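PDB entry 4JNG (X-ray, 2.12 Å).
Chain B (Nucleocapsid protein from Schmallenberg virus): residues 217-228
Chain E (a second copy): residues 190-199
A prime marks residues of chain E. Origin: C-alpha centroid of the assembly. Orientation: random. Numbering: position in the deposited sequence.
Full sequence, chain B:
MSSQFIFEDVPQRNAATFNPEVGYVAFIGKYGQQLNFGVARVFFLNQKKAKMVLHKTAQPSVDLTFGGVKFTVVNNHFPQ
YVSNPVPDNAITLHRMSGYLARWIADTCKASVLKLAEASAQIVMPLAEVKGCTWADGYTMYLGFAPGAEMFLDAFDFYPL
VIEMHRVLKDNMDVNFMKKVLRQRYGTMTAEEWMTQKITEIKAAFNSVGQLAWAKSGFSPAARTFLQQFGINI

Chain B 217-228: GFSPAARTFLQQ
Chain E 190-199: AEEWMTQKIT

The contact between chain B 217-228 and chain E 190-199 is a side-chain packing interface: no hydrogen bond crosses it, the two stretches bury 398 Å², summed over both sides, and the closest contacts include several between apolar side chains. Met194′ (86 Å²), Arg223 (73 Å²) and Ile198′ (59 Å²) lose the most area to the opposing stretch, and the rest of the packing can be built around them.

The chain E stretch is helical from Ala190′ to Gln196′, with Met194′ N bonded to Ala190′ O at 2.9 Å, Gln196′ N to Glu192′ O at 2.8 Å and Lys197′ N to Trp193′ O at 3.1 Å. Thr195′ (chi1 p) turns its hydroxyl back on the same helix, OG1 donating to Glu192′ O at 2.8 Å. Lys197′ (phi/psi -119/22) leaves helical geometry and occupies the N-cap position before the helix that resumes at Ile198′. In chain B, residues 217-221 are extended or irregular, with cis peptide bonds preceding both Pro220 and Ala221. Ala221 takes the unusual phi/psi 46/-60, and the chain then coils through a weakly bonded helix at about 222-225, where Phe225 N reaches Ala221 O at 3.3 Å. A type I turn from Phe225 to Gln228 follows, closed by Gln228 N to Phe225 O at 3.1 Å.

Two CA pairs set the register: Pro220 CA lies 7.3 Å from Glu191′ CA, and Arg223 CA lies 6.3 Å from Met194′ CA. Both partners advance by three residues, so the stretches run in the same sense here.

Met194′ points toward chain B with chi1 -84° (m), chi2 179° (t) and chi3 -34°. The extended first part of the side chain carries its methyl to the N-terminal part of the chain B stretch, where CE lies 3.4 Å from Pro220 CD and 3.8 Å from Phe218 CZ. The pyrrolidine ring is C-gamma exo. Phe218, with chi1 142° and chi2 -93°, presents its ring obliquely to this methyl; its CE2 also comes within 3.0 Å of Glu191′ OE2, a tight contact between an aromatic carbon and a carboxylate oxygen.

Arg223 packs through its aliphatic portion. Its CG meets Met194′ CG at 3.4 Å and its CD approaches Ile198′ CD1 at 3.6 Å, so the methylenes lie against both apolar residues. The chi angles, -140°, -54°, -109° and 73°, bring NH2 to 4.2 Å from Trp193′ CZ3, at the edge of the indole and near its plane. This is not face-on cation-pi stacking. Arg223 NE and NH2 are buried here without a polar partner in the model.

Ile198′ starts sideways at CB, but chi1 -165° (t) and chi2 82° (p) bring CD1 closer to chain B. Leu226, directed toward chain E with chi1 -146° and chi2 55°, places CD2 3.4 Å from Ile198′ CD1, an apolar contact. Gln227 OE1 lies 4.1 Å from that same CD1 atom and finds no polar partner.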

# COMPACT_ATOMS: atom_id res chain seq x y z
N GLY B 217 15.51 13.85 -21.01
CA GLY B 217 15.73 15.19 -20.47
C GLY B 217 17.10 15.76 -20.83
O GLY B 217 17.98 15.86 -19.98
N PHE B 218 17.28 16.09 -22.12
CA PHE B 218 18.35 17.02 -22.56
C PHE B 218 19.76 16.41 -22.72
O PHE B 218 20.14 15.52 -21.96
CB PHE B 218 18.35 18.27 -21.65
CG PHE B 218 19.71 18.81 -21.32
CD1 PHE B 218 20.37 18.41 -20.17
CD2 PHE B 218 20.30 19.75 -22.14
CE1 PHE B 218 21.61 18.93 -19.85
CE2 PHE B 218 21.54 20.28 -21.83
CZ PHE B 218 22.20 19.86 -20.69
N SER B 219 20.51 16.91 -23.69
CA SER B 219 21.87 16.41 -23.97
C SER B 219 22.94 17.40 -23.51
O SER B 219 22.91 18.56 -23.91
CB SER B 219 22.04 16.13 -25.46
OG SER B 219 21.52 17.17 -26.25
N PRO B 220 23.88 16.95 -22.66
CA PRO B 220 24.06 15.66 -21.97
C PRO B 220 23.03 15.46 -20.86
O PRO B 220 22.77 16.45 -20.20
CB PRO B 220 25.44 15.81 -21.32
CG PRO B 220 26.12 16.92 -22.03
CD PRO B 220 25.02 17.86 -22.43
N ALA B 221 22.43 14.28 -20.58
CA ALA B 221 22.44 12.94 -21.26
C ALA B 221 23.70 12.23 -21.77
O ALA B 221 23.95 11.09 -21.38
CB ALA B 221 21.32 12.83 -22.29
N ALA B 222 24.43 12.85 -22.69
CA ALA B 222 25.78 12.41 -23.04
C ALA B 222 26.67 12.17 -21.80
O ALA B 222 27.62 11.38 -21.85
CB ALA B 222 26.44 13.42 -23.97
N ARG B 223 26.33 12.83 -20.69
CA ARG B 223 27.13 12.79 -19.48
C ARG B 223 26.87 11.49 -18.72
O ARG B 223 27.80 10.76 -18.40
CB ARG B 223 26.79 13.99 -18.58
CG ARG B 223 27.98 14.64 -17.89
CD ARG B 223 28.86 13.71 -17.07
NE ARG B 223 28.72 13.92 -15.63
CZ ARG B 223 27.67 13.56 -14.90
NH1 ARG B 223 26.61 12.98 -15.45
NH2 ARG B 223 27.68 13.79 -13.60
N THR B 224 25.61 11.22 -18.41
CA THR B 224 25.30 10.05 -17.57
C THR B 224 25.50 8.71 -18.30
O THR B 224 25.78 7.70 -17.65
CB THR B 224 23.89 10.12 -16.96
OG1 THR B 224 22.92 10.31 -17.99
CG2 THR B 224 23.80 11.27 -15.96
N PHE B 225 25.38 8.71 -19.63
CA PHE B 225 25.71 7.52 -20.45
C PHE B 225 27.15 7.11 -20.22
O PHE B 225 27.48 5.92 -20.21
CB PHE B 225 25.56 7.83 -21.94
CG PHE B 225 24.14 8.00 -22.42
CD1 PHE B 225 23.07 8.17 -21.54
CD2 PHE B 225 23.88 8.03 -23.78
CE1 PHE B 225 21.78 8.34 -22.02
CE2 PHE B 225 22.60 8.20 -24.26
CZ PHE B 225 21.55 8.35 -23.39
N LEU B 226 28.00 8.12 -20.05
CA LEU B 226 29.43 7.95 -19.78
C LEU B 226 29.70 7.18 -18.48
O LEU B 226 30.80 6.66 -18.29
CB LEU B 226 30.07 9.35 -19.68
CG LEU B 226 31.49 9.65 -20.15
CD1 LEU B 226 31.70 9.24 -21.60
CD2 LEU B 226 31.74 11.15 -19.99
N GLN B 227 28.70 7.12 -17.60
CA GLN B 227 28.82 6.49 -16.30
C GLN B 227 27.97 5.21 -16.23
O GLN B 227 27.67 4.71 -15.14
CB GLN B 227 28.36 7.47 -15.21
CG GLN B 227 28.82 8.92 -15.39
CD GLN B 227 30.22 9.21 -14.87
OE1 GLN B 227 30.84 10.20 -15.26
NE2 GLN B 227 30.73 8.36 -13.98
N GLN B 228 27.58 4.69 -17.39
CA GLN B 228 26.69 3.52 -17.51
C GLN B 228 25.22 3.86 -17.23
O GLN B 228 24.45 3.00 -16.81
CB GLN B 228 27.19 2.34 -16.65
CG GLN B 228 26.95 0.96 -17.26
CD GLN B 228 28.24 0.28 -17.73
OE1 GLN B 228 29.13 -0.01 -16.92
NE2 GLN B 228 28.33 0.00 -19.03
N ALA E 190 25.71 23.83 -15.78
CA ALA E 190 25.86 22.37 -15.87
C ALA E 190 26.49 21.95 -17.19
O ALA E 190 27.52 21.28 -17.21
CB ALA E 190 24.51 21.69 -15.69
N GLU E 191 25.85 22.38 -18.28
CA GLU E 191 26.36 22.23 -19.64
C GLU E 191 27.88 22.35 -19.75
O GLU E 191 28.51 21.68 -20.56
CB GLU E 191 25.71 23.30 -20.53
CG GLU E 191 25.29 22.83 -21.91
CD GLU E 191 23.91 23.36 -22.27
OE1 GLU E 191 23.80 24.18 -23.20
OE2 GLU E 191 22.94 22.96 -21.59
N GLU E 192 28.47 23.23 -18.94
CA GLU E 192 29.90 23.48 -18.99
C GLU E 192 30.71 22.51 -18.13
O GLU E 192 31.67 21.93 -18.63
CB GLU E 192 30.21 24.92 -18.62
CG GLU E 192 29.45 25.98 -19.43
CD GLU E 192 29.54 25.80 -20.93
OE1 GLU E 192 30.56 25.27 -21.43
OE2 GLU E 192 28.57 26.19 -21.63
N TRP E 193 30.34 22.32 -16.86
CA TRP E 193 31.09 21.38 -16.00
C TRP E 193 30.90 19.91 -16.37
O TRP E 193 31.74 19.05 -16.03
CB TRP E 193 30.83 21.60 -14.49
CG TRP E 193 29.39 21.47 -13.96
CD1 TRP E 193 28.60 22.49 -13.51
CD2 TRP E 193 28.64 20.26 -13.74
NE1 TRP E 193 27.39 22.01 -13.07
CE2 TRP E 193 27.39 20.64 -13.20
CE3 TRP E 193 28.89 18.90 -13.98
CZ2 TRP E 193 26.39 19.71 -12.88
CZ3 TRP E 193 27.89 17.98 -13.66
CH2 TRP E 193 26.66 18.39 -13.12
N MET E 194 29.82 19.60 -17.07
CA MET E 194 29.60 18.23 -17.53
C MET E 194 30.71 17.84 -18.51
O MET E 194 31.07 16.67 -18.59
CB MET E 194 28.22 18.07 -18.16
CG MET E 194 27.13 17.80 -17.12
SD MET E 194 25.45 17.61 -17.76
CE MET E 194 25.45 18.74 -19.13
N THR E 195 31.27 18.82 -19.22
CA THR E 195 32.42 18.58 -20.09
C THR E 195 33.74 18.90 -19.39
O THR E 195 34.63 18.06 -19.31
CB THR E 195 32.34 19.41 -21.39
OG1 THR E 195 32.33 20.81 -21.08
CG2 THR E 195 31.09 19.06 -22.19
N GLN E 196 33.83 20.13 -18.88
CA GLN E 196 35.10 20.69 -18.40
C GLN E 196 35.64 20.05 -17.13
O GLN E 196 36.84 20.11 -16.88
CB GLN E 196 34.96 22.20 -18.17
CG GLN E 196 34.75 23.02 -19.43
CD GLN E 196 34.94 24.51 -19.21
OE1 GLN E 196 34.09 25.32 -19.58
NE2 GLN E 196 36.06 24.89 -18.60
N LYS E 197 34.76 19.45 -16.33
CA LYS E 197 35.15 18.94 -15.01
C LYS E 197 34.94 17.42 -14.88
O LYS E 197 34.85 16.90 -13.77
CB LYS E 197 34.37 19.71 -13.94
CG LYS E 197 35.18 20.08 -12.71
CD LYS E 197 36.20 21.19 -12.96
CE LYS E 197 35.54 22.55 -13.10
NZ LYS E 197 36.41 23.67 -12.61
N ILE E 198 34.89 16.72 -16.01
CA ILE E 198 34.66 15.27 -16.04
C ILE E 198 35.73 14.47 -15.27
O ILE E 198 35.42 13.42 -14.69
CB ILE E 198 34.56 14.74 -17.50
CG1 ILE E 198 33.97 13.32 -17.55
CG2 ILE E 198 35.91 14.77 -18.20
CD1 ILE E 198 32.46 13.28 -17.47
N THR E 199 36.96 14.96 -15.24
CA THR E 199 38.06 14.29 -14.54
C THR E 199 37.87 14.27 -13.02
O THR E 199 38.11 13.25 -12.38
CB THR E 199 39.41 14.99 -14.81
OG1 THR E 199 39.63 15.09 -16.22
CG2 THR E 199 40.55 14.20 -14.16